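Long-range contacts in adenylation domain (Streptomyces sp., PDB 5N9X), which is an adenylation domain of the ANL clan of AMP-binding enzymes, holding adenosine-5'-triphosphate and threonine in its pockets: residues E189-L194 with R339-F344; V452-E457 with V466-A471; R483-H488 with S500-L505. All coordinates share one frame; numbering follows the deposited sequence.

Contact 1 lies in the large AMP-binding region, where the last turn of helix 181-191 meets the loop after strand 336-340. Contacts 2 and 3 follow in series along the chain, both in the C-terminal domain and on the other side of the chain's centre. Centre to centre, contact 1 is about 37 Å from contact 2 and 43 Å from contact 3. Contacts 2 and 3 are about 9 Å apart and share a three-stranded sheet: 450-457 pairs with 463-470, which pairs with 501-505. Their backbones join directly, C467 N lying 2.8 Å from Q501 O. Bound adenosine-5'-triphosphate and threonine connect the two regions through K515, which lines both pockets.

Contact 1 (E189-L194 with R339-F344)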
loop_
_atom_site.group_PDB
_atom_site.type_symbol
_atom_site.label_atom_id
_atom_site.label_comp_id
_atom_site.label_asym_id
_atom_site.label_seq_id
_atom_site.Cartn_x
_atom_site.Cartn_y
_atom_site.Cartn_z
ATOM N N GLU A 189 -6.195 15.622 -6.196
ATOM C CA GLU A 189 -7.341 16.292 -6.812
ATOM C C GLU A 189 -8.576 15.363 -6.893
ATOM O O GLU A 189 -9.678 15.783 -6.564
ATOM C CB GLU A 189 -6.994 16.861 -8.192
ATOM C CG GLU A 189 -7.847 18.090 -8.575
ATOM C CD GLU A 189 -7.588 19.326 -7.677
ATOM O OE1 GLU A 189 -6.408 19.716 -7.522
ATOM O OE2 GLU A 189 -8.567 19.905 -7.127
ATOM N N ALA A 190 -8.399 14.105 -7.284
ATOM C CA ALA A 190 -9.537 13.186 -7.366
ATOM C C ALA A 190 -10.272 13.042 -6.018
ATOM O O ALA A 190 -11.489 12.801 -5.979
ATOM C CB ALA A 190 -9.082 11.820 -7.858
ATOM N N CYS A 191 -9.517 13.191 -4.929
ATOM C CA CYS A 191 -10.004 12.937 -3.578
ATOM C C CYS A 191 -10.511 14.188 -2.859
ATOM O O CYS A 191 -11.088 14.106 -1.778
ATOM C CB CYS A 191 -8.889 12.314 -2.756
ATOM S SG CYS A 191 -8.571 10.619 -3.148
ATOM N N SER A 192 -10.263 15.338 -3.472
ATOM C CA SER A 192 -10.558 16.653 -2.912
ATOM C C SER A 192 -11.997 16.823 -2.409
ATOM O O SER A 192 -12.232 17.498 -1.409
ATOM C CB SER A 192 -10.262 17.712 -3.965
ATOM O OG SER A 192 -11.403 17.899 -4.785
ATOM N N ARG A 193 -12.949 16.214 -3.114
ATOM C CA ARG A 193 -14.360 16.326 -2.756
ATOM C C ARG A 193 -14.945 15.133 -1.991
ATOM O O ARG A 193 -15.976 15.268 -1.332
ATOM C CB ARG A 193 -15.197 16.586 -4.014
ATOM C CG ARG A 193 -15.232 18.052 -4.410
ATOM C CD ARG A 193 -15.916 18.277 -5.747
ATOM N NE ARG A 193 -16.081 19.700 -6.053
ATOM C CZ ARG A 193 -16.091 20.207 -7.288
ATOM N NH1 ARG A 193 -15.936 19.411 -8.339
ATOM N NH2 ARG A 193 -16.251 21.511 -7.479
ATOM N N LEU A 194 -14.314 13.969 -2.067
ATOM C CA LEU A 194 -14.832 12.818 -1.329
ATOM C C LEU A 194 -14.391 12.799 0.138
ATOM O O LEU A 194 -15.059 12.230 0.999
ATOM C CB LEU A 194 -14.419 11.514 -2.011
ATOM C CG LEU A 194 -15.065 11.248 -3.376
ATOM C CD1 LEU A 194 -14.217 10.276 -4.204
ATOM C CD2 LEU A 194 -16.482 10.721 -3.216
ATOM N N ARG A 339 -16.961 3.231 -6.226
ATOM C CA ARG A 339 -16.735 3.784 -7.572
ATOM C C ARG A 339 -15.307 4.252 -7.817
ATOM O O ARG A 339 -14.649 4.700 -6.899
ATOM C CB ARG A 339 -17.679 4.960 -7.832
ATOM C CG ARG A 339 -18.376 4.907 -9.184
ATOM C CD ARG A 339 -19.645 5.736 -9.196
ATOM N NE ARG A 339 -20.817 4.876 -9.079
ATOM C CZ ARG A 339 -21.648 4.893 -8.039
ATOM N NH1 ARG A 339 -21.437 5.738 -7.035
ATOM N NH2 ARG A 339 -22.692 4.070 -8.001
ATOM N N PRO A 340 -14.834 4.160 -9.062
ATOM C CA PRO A 340 -13.539 4.742 -9.427
ATOM C C PRO A 340 -13.408 6.209 -9.006
ATOM O O PRO A 340 -14.401 6.926 -9.054
ATOM C CB PRO A 340 -13.527 4.604 -10.950
ATOM C CG PRO A 340 -14.286 3.320 -11.189
ATOM C CD PRO A 340 -15.395 3.335 -10.153
ATOM N N LEU A 341 -12.225 6.645 -8.583
ATOM C CA LEU A 341 -12.005 8.080 -8.340
ATOM C C LEU A 341 -12.306 8.904 -9.581
ATOM O O LEU A 341 -12.117 8.424 -10.698
ATOM C CB LEU A 341 -10.576 8.350 -7.860
ATOM C CG LEU A 341 -10.230 7.545 -6.606
ATOM C CD1 LEU A 341 -8.736 7.597 -6.236
ATOM C CD2 LEU A 341 -11.109 8.022 -5.434
ATOM N N PRO A 342 -12.815 10.138 -9.380
ATOM C CA PRO A 342 -13.168 11.072 -10.460
ATOM C C PRO A 342 -12.234 11.047 -11.672
ATOM O O PRO A 342 -12.725 11.082 -12.801
ATOM C CB PRO A 342 -13.128 12.435 -9.757
ATOM C CG PRO A 342 -13.668 12.117 -8.402
ATOM C CD PRO A 342 -13.252 10.666 -8.075
ATOM N N GLY A 343 -10.931 10.965 -11.493
ATOM C CA GLY A 343 -10.099 10.968 -12.704
ATOM C C GLY A 343 -10.260 9.787 -13.674
ATOM O O GLY A 343 -9.954 9.893 -14.863
ATOM N N PHE A 344 -10.729 8.657 -13.153
ATOM C CA PHE A 344 -10.744 7.390 -13.878
ATOM C C PHE A 344 -11.908 7.129 -14.803
ATOM O O PHE A 344 -13.065 7.411 -14.477
ATOM C CB PHE A 344 -10.713 6.226 -12.886
ATOM C CG PHE A 344 -9.460 6.150 -12.107
ATOM C CD1 PHE A 344 -8.355 5.505 -12.647
ATOM C CD2 PHE A 344 -9.374 6.702 -10.828
ATOM C CE1 PHE A 344 -7.175 5.420 -11.935
ATOM C CE2 PHE A 344 -8.194 6.620 -10.111
ATOM C CZ PHE A 344 -7.094 5.978 -10.663
#
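A190, in the last turn of helix 181-191, points its methyl group at the bend where the chain leaves strand 336-340, and L341 and P342 receive it. A190 CB sits 3.8 Å from L341 CB, so the two backbones come close with only short side-chain stems between them; the CA atoms of A190 and P342 are 5.2 Å apart. The carbonyl of A190 faces the proline ring, with its O 3.3 Å from P342 CG, a snug van der Waals contact on the ring's methylene side. L341 holds CG anti to its carbonyl carbon (chi1 -56°) and sends CD2 obliquely across L194, where it meets CD1 at 4.0 Å. The same L194 CD1 touches P342 CD tip to tip, making this leucine the outer border of the patch. C191 adds its sulfur from the inner side, SG lying 4.3 Å from L341 CD2. A type I turn from L341 to F344, closed by F344 N donating to L341 O at 2.8 Å, sets the proline and G343 against the helix. Deeper in, M310, F322 and H319 surround L341. H319 also lines the threonine pocket; the bound threonine itself is about 10 Å from the L341 side chain. This is apolar packing of a helix's last turn on the loop that leaves an inner strand (336-340) of the large mixed sheet of the AMP-binding fold.

Contact 2 (V452-E457 with V466-A471); sequences VVWVHE and VCAYTA
The indole of W454 carries V466 CG1 over one face: the methyl lies 3.8 Å from the six-membered ring centroid, 23° off the normal, a CH-pi contact. At the indole's edge lie V452 O, in the ring plane, and the backbone N of A468. The crowded chi1 of W454 (74°), with CG between the backbone N and the carbonyl carbon, brings the ring back over its own strand pair. The imidazole of H456 takes W454 NE1 in its plane, NE1 donating to ND1 at 3.0 Å. Since ND1 accepts, NE2 probably carries the proton toward D526 OD2, and the aspartate would polarise the imidazole; both bonds fix its rotation. Beneath the rings, V452 N gives a nearly straight bond to A468 O (2.7 Å), answered by A468 N to V452 O. W454 and V466 form the next hydrogen-bonded pair. Between them, V453 and C467 are a non-hydrogen-bonded pair, their side chains on the other face, with V453 CG2 4.0 Å from C467 CB. Helix 518-528 covers the W454, V466 and A468 face. Such a ladder, its strands 165° apart, is that of an antiparallel beta hairpin, here the first two strands of the C-terminal domain's sheet.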
loop_
_atom_site.group_PDB
_atom_site.type_symbol
_atom_site.label_atom_id
_atom_site.label_comp_id
_atom_site.label_asym_id
_atom_site.label_seq_id
_atom_site.Cartn_x
_atom_site.Cartn_y
_atom_site.Cartn_z
ATOM N N VAL A 452 -3.362 -18.919 4.293
ATOM C CA VAL A 452 -2.895 -18.816 2.909
ATOM C C VAL A 452 -3.076 -20.173 2.236
ATOM O O VAL A 452 -2.538 -21.176 2.712
ATOM C CB VAL A 452 -1.420 -18.395 2.833
ATOM C CG1 VAL A 452 -0.895 -18.440 1.389
ATOM C CG2 VAL A 452 -1.233 -17.031 3.444
ATOM N N VAL A 453 -3.843 -20.212 1.151
ATOM C CA VAL A 453 -4.110 -21.472 0.476
ATOM C C VAL A 453 -3.554 -21.402 -0.935
ATOM O O VAL A 453 -3.821 -20.436 -1.653
ATOM C CB VAL A 453 -5.624 -21.798 0.417
ATOM C CG1 VAL A 453 -5.862 -23.097 -0.350
ATOM C CG2 VAL A 453 -6.222 -21.882 1.809
ATOM N N TRP A 454 -2.773 -22.400 -1.340
ATOM C CA TRP A 454 -2.264 -22.416 -2.716
ATOM C C TRP A 454 -2.111 -23.822 -3.306
ATOM O O TRP A 454 -2.201 -24.819 -2.598
ATOM C CB TRP A 454 -0.923 -21.663 -2.798
ATOM C CG TRP A 454 0.249 -22.370 -2.217
ATOM C CD1 TRP A 454 1.275 -22.977 -2.898
ATOM C CD2 TRP A 454 0.543 -22.529 -0.830
ATOM N NE1 TRP A 454 2.188 -23.499 -2.013
ATOM C CE2 TRP A 454 1.764 -23.242 -0.738
ATOM C CE3 TRP A 454 -0.114 -22.150 0.350
ATOM C CZ2 TRP A 454 2.342 -23.573 0.486
ATOM C CZ3 TRP A 454 0.453 -22.480 1.564
ATOM C CH2 TRP A 454 1.671 -23.190 1.628
ATOM N N VAL A 455 -1.919 -23.888 -4.614
ATOM C CA VAL A 455 -1.530 -25.137 -5.248
ATOM C C VAL A 455 -0.017 -25.299 -5.106
ATOM O O VAL A 455 0.747 -24.425 -5.467
ATOM C CB VAL A 455 -1.958 -25.195 -6.731
ATOM C CG1 VAL A 455 -1.540 -26.533 -7.362
ATOM C CG2 VAL A 455 -3.471 -25.025 -6.837
ATOM N N HIS A 456 0.415 -26.402 -4.525
ATOM C CA HIS A 456 1.849 -26.619 -4.356
ATOM C C HIS A 456 2.353 -27.743 -5.243
ATOM O O HIS A 456 1.762 -28.821 -5.270
ATOM C CB HIS A 456 2.164 -26.932 -2.898
ATOM C CG HIS A 456 3.613 -26.848 -2.562
ATOM N ND1 HIS A 456 4.252 -25.648 -2.323
ATOM C CD2 HIS A 456 4.541 -27.814 -2.385
ATOM C CE1 HIS A 456 5.514 -25.880 -2.025
ATOM N NE2 HIS A 456 5.717 -27.185 -2.054
ATOM N N GLU A 457 3.444 -27.505 -5.957
ATOM C CA GLU A 457 4.033 -28.576 -6.748
ATOM C C GLU A 457 4.964 -29.416 -5.877
ATOM O O GLU A 457 6.072 -29.001 -5.556
ATOM C CB GLU A 457 4.780 -28.013 -7.959
ATOM C CG GLU A 457 4.597 -28.834 -9.227
ATOM C CD GLU A 457 5.677 -28.558 -10.272
ATOM O OE1 GLU A 457 6.616 -29.382 -10.360
ATOM O OE2 GLU A 457 5.579 -27.549 -11.016
ATOM N N VAL A 466 -2.793 -26.845 -0.705
ATOM C CA VAL A 466 -2.092 -26.765 0.568
ATOM C C VAL A 466 -2.547 -25.507 1.313
ATOM O O VAL A 466 -2.997 -24.544 0.693
ATOM C CB VAL A 466 -0.556 -26.795 0.326
ATOM C CG1 VAL A 466 0.221 -26.345 1.526
ATOM C CG2 VAL A 466 -0.138 -28.191 -0.061
ATOM N N CYS A 467 -2.490 -25.549 2.640
ATOM C CA CYS A 467 -2.848 -24.401 3.461
ATOM C C CYS A 467 -1.843 -24.149 4.570
ATOM O O CYS A 467 -1.460 -25.069 5.294
ATOM C CB CYS A 467 -4.235 -24.580 4.079
ATOM S SG CYS A 467 -4.640 -23.316 5.318
ATOM N N ALA A 468 -1.425 -22.896 4.707
ATOM C CA ALA A 468 -0.794 -22.466 5.948
ATOM C C ALA A 468 -1.774 -21.541 6.698
ATOM O O ALA A 468 -2.559 -20.795 6.091
ATOM C CB ALA A 468 0.526 -21.772 5.685
ATOM N N TYR A 469 -1.743 -21.604 8.018
ATOM C CA TYR A 469 -2.669 -20.817 8.814
ATOM C C TYR A 469 -2.072 -20.493 10.188
ATOM O O TYR A 469 -1.176 -21.186 10.668
ATOM C CB TYR A 469 -4.003 -21.562 8.987
ATOM C CG TYR A 469 -3.853 -22.772 9.884
ATOM C CD1 TYR A 469 -3.230 -23.925 9.425
ATOM C CD2 TYR A 469 -4.294 -22.743 11.199
ATOM C CE1 TYR A 469 -3.075 -25.018 10.234
ATOM C CE2 TYR A 469 -4.141 -23.833 12.022
ATOM C CZ TYR A 469 -3.536 -24.968 11.534
ATOM O OH TYR A 469 -3.386 -26.060 12.356
ATOM N N THR A 470 -2.612 -19.464 10.827
ATOM C CA THR A 470 -2.131 -19.027 12.132
ATOM C C THR A 470 -3.254 -19.029 13.160
ATOM O O THR A 470 -4.426 -18.936 12.799
ATOM C CB THR A 470 -1.514 -17.615 12.052
ATOM O OG1 THR A 470 -2.398 -16.755 11.327
ATOM C CG2 THR A 470 -0.175 -17.665 11.312
ATOM N N ALA A 471 -2.895 -19.135 14.435
ATOM C CA ALA A 471 -3.869 -19.087 15.528
ATOM C C ALA A 471 -3.837 -17.731 16.229
ATOM O O ALA A 471 -4.707 -17.408 17.042
ATOM C CB ALA A 471 -3.604 -20.209 16.521
#

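Contact 3 (R483-H488 with S500-L505); sequences RALRAH and SQYLAL
Y502 reaches from strand 501-505 to helix 482-492, and its ring passes between L485 and R486. On one flank, L485 CD2 lies 3.5 Å from Y502 CD2 and also touches CE2, the two side chains crossing obliquely. On the other flank R486 crosses the ring obliquely, its CB 3.8 Å from Y502 CE1. CG of R486 is anti to its backbone N; the chain runs extended, then bends at chi3 (-66°), bringing the guanidinium alongside the tyrosine. The two planes are 89° apart: the ring turns its CD1-CE1 edge to the guanidinium face, so the charge does not stack over the aromatic face. R486 NH2 then donates to S500 O at 3.1 Å, almost straight at 172° and within the guanidinium plane. It approaches from well above the carbonyl plane, off the lone pairs. Helix 482-492 is the connection of a beta-alpha-beta crossover, joining the parallel neighbours 463-470 and 501-505 and packing on the sheet face that carries C467, Y469 and Y502. In the next shell, A482 and V489 of the same helix touch Y502, while H445, V448 and Y469 gather round L485. The S500 carbonyl is positioned by its own residue's ties, a backbone bond to L465 and OG to R464 NH1. Strand 501-505 is held in line by backbone bonds from Q501 and L503 to C467, and from L503 and L505 to Y469. Q501 and L503 point to the opposite face of the sheet, where F525 of helix 518-528 meets both.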
loop_
_atom_site.group_PDB
_atom_site.type_symbol
_atom_site.label_atom_id
_atom_site.label_comp_id
_atom_site.label_asym_id
_atom_site.label_seq_id
_atom_site.Cartn_x
_atom_site.Cartn_y
_atom_site.Cartn_z
ATOM N N ARG A 483 -6.092 -31.451 12.228
ATOM C CA ARG A 483 -7.190 -32.413 12.292
ATOM C C ARG A 483 -8.546 -31.760 12.547
ATOM O O ARG A 483 -9.519 -32.030 11.842
ATOM C CB ARG A 483 -6.888 -33.436 13.379
ATOM C CG ARG A 483 -7.552 -34.785 13.204
ATOM C CD ARG A 483 -7.276 -35.645 14.404
ATOM N NE ARG A 483 -8.067 -36.873 14.386
ATOM C CZ ARG A 483 -8.087 -37.751 15.381
ATOM N NH1 ARG A 483 -7.357 -37.532 16.459
ATOM N NH2 ARG A 483 -8.828 -38.844 15.289
ATOM N N ALA A 484 -8.612 -30.897 13.557
ATOM C CA ALA A 484 -9.846 -30.178 13.858
ATOM C C ALA A 484 -10.217 -29.238 12.710
ATOM O O ALA A 484 -11.389 -29.092 12.364
ATOM C CB ALA A 484 -9.705 -29.402 15.160
ATOM N N LEU A 485 -9.205 -28.612 12.117
ATOM C CA LEU A 485 -9.416 -27.637 11.057
ATOM C C LEU A 485 -9.947 -28.347 9.818
ATOM O O LEU A 485 -10.924 -27.916 9.198
ATOM C CB LEU A 485 -8.110 -26.895 10.757
ATOM C CG LEU A 485 -8.133 -25.759 9.743
ATOM C CD1 LEU A 485 -9.057 -24.661 10.219
ATOM C CD2 LEU A 485 -6.726 -25.213 9.462
ATOM N N ARG A 486 -9.300 -29.457 9.484
ATOM C CA ARG A 486 -9.669 -30.302 8.361
ATOM C C ARG A 486 -11.112 -30.796 8.514
ATOM O O ARG A 486 -11.902 -30.732 7.569
ATOM C CB ARG A 486 -8.675 -31.466 8.272
ATOM C CG ARG A 486 -8.961 -32.544 7.265
ATOM C CD ARG A 486 -7.928 -33.670 7.388
ATOM N NE ARG A 486 -6.567 -33.272 7.020
ATOM C CZ ARG A 486 -6.094 -33.254 5.778
ATOM N NH1 ARG A 486 -6.865 -33.596 4.759
ATOM N NH2 ARG A 486 -4.846 -32.885 5.554
ATOM N N ALA A 487 -11.450 -31.268 9.712
ATOM C CA ALA A 487 -12.805 -31.730 10.024
ATOM C C ALA A 487 -13.843 -30.631 9.853
ATOM O O ALA A 487 -14.933 -30.880 9.358
ATOM C CB ALA A 487 -12.867 -32.272 11.448
ATOM N N HIS A 488 -13.497 -29.417 10.280
ATOM C CA HIS A 488 -14.386 -28.262 10.122
ATOM C C HIS A 488 -14.609 -27.843 8.672
ATOM O O HIS A 488 -15.730 -27.547 8.266
ATOM C CB HIS A 488 -13.851 -27.061 10.902
ATOM C CG HIS A 488 -14.543 -25.777 10.570
ATOM N ND1 HIS A 488 -15.798 -25.456 11.049
ATOM C CD2 HIS A 488 -14.156 -24.730 9.801
ATOM C CE1 HIS A 488 -16.151 -24.271 10.586
ATOM N NE2 HIS A 488 -15.174 -23.808 9.831
ATOM N N SER A 500 -5.194 -30.264 0.899
ATOM C CA SER A 500 -4.654 -31.607 1.055
ATOM C C SER A 500 -3.681 -31.698 2.216
ATOM O O SER A 500 -3.464 -32.770 2.771
ATOM C CB SER A 500 -3.973 -32.042 -0.246
ATOM O OG SER A 500 -2.840 -32.841 0.028
ATOM N N GLN A 501 -3.088 -30.563 2.574
ATOM C CA GLN A 501 -2.090 -30.518 3.639
ATOM C C GLN A 501 -2.212 -29.185 4.376
ATOM O O GLN A 501 -2.447 -28.152 3.750
ATOM C CB GLN A 501 -0.658 -30.715 3.076
ATOM C CG GLN A 501 0.376 -31.242 4.097
ATOM C CD GLN A 501 1.536 -32.049 3.460
ATOM O OE1 GLN A 501 1.360 -32.743 2.454
ATOM N NE2 GLN A 501 2.725 -31.943 4.053
ATOM N N TYR A 502 -2.078 -29.212 5.702
ATOM C CA TYR A 502 -2.189 -28.000 6.530
ATOM C C TYR A 502 -0.889 -27.792 7.255
ATOM O O TYR A 502 -0.319 -28.755 7.758
ATOM C CB TYR A 502 -3.325 -28.122 7.555
ATOM C CG TYR A 502 -4.687 -28.106 6.937
ATOM C CD1 TYR A 502 -5.317 -29.292 6.596
ATOM C CD2 TYR A 502 -5.360 -26.910 6.710
ATOM C CE1 TYR A 502 -6.560 -29.295 6.030
ATOM C CE2 TYR A 502 -6.620 -26.908 6.139
ATOM C CZ TYR A 502 -7.212 -28.106 5.802
ATOM O OH TYR A 502 -8.463 -28.141 5.229
ATOM N N LEU A 503 -0.425 -26.547 7.313
ATOM C CA LEU A 503 0.764 -26.199 8.086
ATOM C C LEU A 503 0.435 -25.074 9.065
ATOM O O LEU A 503 0.065 -23.967 8.665
ATOM C CB LEU A 503 1.917 -25.798 7.153
ATOM C CG LEU A 503 3.182 -25.147 7.733
ATOM C CD1 LEU A 503 4.056 -26.133 8.488
ATOM C CD2 LEU A 503 4.008 -24.480 6.634
ATOM N N ALA A 504 0.570 -25.359 10.351
ATOM C CA ALA A 504 0.361 -24.335 11.377
ATOM C C ALA A 504 1.627 -23.502 11.586
ATOM O O ALA A 504 2.692 -24.039 11.883
ATOM C CB ALA A 504 -0.085 -24.973 12.692
ATOM N N LEU A 505 1.500 -22.188 11.423
ATOM C CA LEU A 505 2.616 -21.261 11.620
ATOM C C LEU A 505 2.331 -20.314 12.795
ATOM O O LEU A 505 1.162 -19.989 13.054
ATOM C CB LEU A 505 2.867 -20.466 10.333
ATOM C CG LEU A 505 3.468 -21.239 9.149
ATOM C CD1 LEU A 505 3.512 -20.381 7.891
ATOM C CD2 LEU A 505 4.857 -21.760 9.490
#